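Local coordinates for protein antitoxin (Nitrosomonas europaea, PDB 2ODK) that probably serves as the antitoxin component of a type II toxin-antitoxin system, as a member of the Phd/YefM family, at the interface of chains A and B. Sequence-based numbering; all coordinates share one arbitrary frame. Chains: chain A/B, Hypothetical protein.

The interface of chains A and B. Residues chain A 19, 22-23, 41-43; chain B 37-38.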
loop_
_atom_site.group_PDB
_atom_site.type_symbol
_atom_site.label_atom_id
_atom_site.label_comp_id
_atom_site.label_asym_id
_atom_site.label_seq_id
_atom_site.Cartn_x
_atom_site.Cartn_y
_atom_site.Cartn_z
ATOM N N LEU A 19 -2.261 8.367 0.962
ATOM C CA LEU A 19 -1.012 8.358 0.191
ATOM C C LEU A 19 -0.017 9.391 0.725
ATOM O O LEU A 19 1.199 9.113 0.854
ATOM C CB LEU A 19 -1.338 8.562 -1.295
ATOM C CG LEU A 19 -0.127 8.593 -2.237
ATOM C CD1 LEU A 19 0.759 7.356 -2.082
ATOM C CD2 LEU A 19 -0.646 8.725 -3.667
ATOM N N CYS A 22 1.597 8.137 3.818
ATOM C CA CYS A 22 2.630 7.123 3.478
ATOM C C CYS A 22 3.973 7.825 3.195
ATOM O O CYS A 22 5.037 7.432 3.702
ATOM C CB CYS A 22 2.133 6.345 2.274
ATOM S SG CYS A 22 3.348 5.255 1.546
ATOM N N ILE A 23 3.909 8.859 2.368
ATOM C CA ILE A 23 5.147 9.524 1.938
ATOM C C ILE A 23 5.774 10.365 3.059
ATOM O O ILE A 23 7.004 10.390 3.214
ATOM C CB ILE A 23 4.877 10.400 0.675
ATOM C CG1 ILE A 23 4.463 9.518 -0.512
ATOM C CG2 ILE A 23 6.114 11.237 0.320
ATOM C CD1 ILE A 23 5.261 8.227 -0.659
ATOM N N VAL A 41 3.406 1.309 1.374
ATOM C CA VAL A 41 4.809 1.571 1.692
ATOM C C VAL A 41 5.371 2.519 0.623
ATOM O O VAL A 41 5.087 2.351 -0.541
ATOM C CB VAL A 41 5.613 0.239 1.620
ATOM C CG1 VAL A 41 7.106 0.451 1.884
ATOM C CG2 VAL A 41 5.003 -0.809 2.585
ATOM N N PRO A 42 6.191 3.512 1.022
ATOM C CA PRO A 42 6.821 4.346 -0.013
ATOM C C PRO A 42 7.608 3.451 -0.963
ATOM O O PRO A 42 8.306 2.546 -0.524
ATOM C CB PRO A 42 7.801 5.227 0.778
ATOM C CG PRO A 42 7.247 5.256 2.208
ATOM C CD PRO A 42 6.597 3.882 2.393
ATOM N N ILE A 43 7.525 3.715 -2.261
ATOM C CA ILE A 43 8.050 2.733 -3.207
ATOM C C ILE A 43 9.573 2.530 -3.030
ATOM O O ILE A 43 10.074 1.393 -3.099
ATOM C CB ILE A 43 7.692 3.082 -4.664
ATOM C CG1 ILE A 43 8.066 1.964 -5.657
ATOM C CG2 ILE A 43 8.305 4.393 -5.127
ATOM C CD1 ILE A 43 7.155 0.729 -5.477
ATOM N N GLU B 37 5.013 5.774 -6.866
ATOM C CA GLU B 37 5.045 6.521 -5.624
ATOM C C GLU B 37 4.990 5.624 -4.386
ATOM O O GLU B 37 5.662 5.881 -3.376
ATOM C CB GLU B 37 3.888 7.526 -5.600
ATOM C CG GLU B 37 3.963 8.503 -4.460
ATOM C CD GLU B 37 3.173 9.779 -4.702
ATOM O OE1 GLU B 37 2.328 10.095 -3.828
ATOM O OE2 GLU B 37 3.411 10.467 -5.740
ATOM N N ALA B 38 4.163 4.579 -4.453
ATOM C CA ALA B 38 3.978 3.736 -3.262
ATOM C C ALA B 38 3.548 2.349 -3.700
ATOM O O ALA B 38 3.255 2.144 -4.893
ATOM C CB ALA B 38 2.917 4.335 -2.270
#
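Two flat groups of B:Glu37, its carboxylate and the peptide that joins it to B:Ala38, lie between side chains of chain A, in an interface of two copies of this Phd/YefM-family antitoxin. A:Leu19 covers one face of the carboxylate at its OE1 end, with CD2 3.3 Å from OE1. A:Ile23 approaches from the opposite face, its CG1 lying 4.0 Å from the same B:Glu37 OE1, and crosses the glutamate chain nearly at right angles. With CG anti to the backbone N (chi1 -171°) and the chain extended beyond it, B:Glu37 reaches across helix 15-24 of chain A, laying its aliphatic CG against A:Ile23.

The peptide is flanked in a similar way. A:Ile43 sits squarely over one face, where its methyl CG2 is 3.6 Å from the carbonyl carbon C of B:Glu37; that branch is tucked between the backbone N and carbonyl carbon of its own residue. From the other side, A:Ile23 CD1 comes within 3.6 Å of B:Glu37 O. The A:Ile43 amide donates a hydrogen bond to this oxygen (N to O 3.1 Å, 159° at the hydrogen), arriving 45° above the carbonyl plane rather than on a lone pair. The bond thus links the start of helix 43-52 to strand 35-42 of the partner.

Beside it, A:Pro42 and B:Ala38 form an antiparallel beta bridge, which brings A:Val41 O 3.2 Å from B:Ala38 CA. The B:Ala38 methyl turns towards helix 15-24, its CB 3.7 Å from A:Leu19 CD1 and 3.9 Å from A:Cys22 SG. The two-fold symmetry of the pair repeats every contact with the chains exchanged; such pairing probably reflects the dimer typical of Phd/YefM antitoxins.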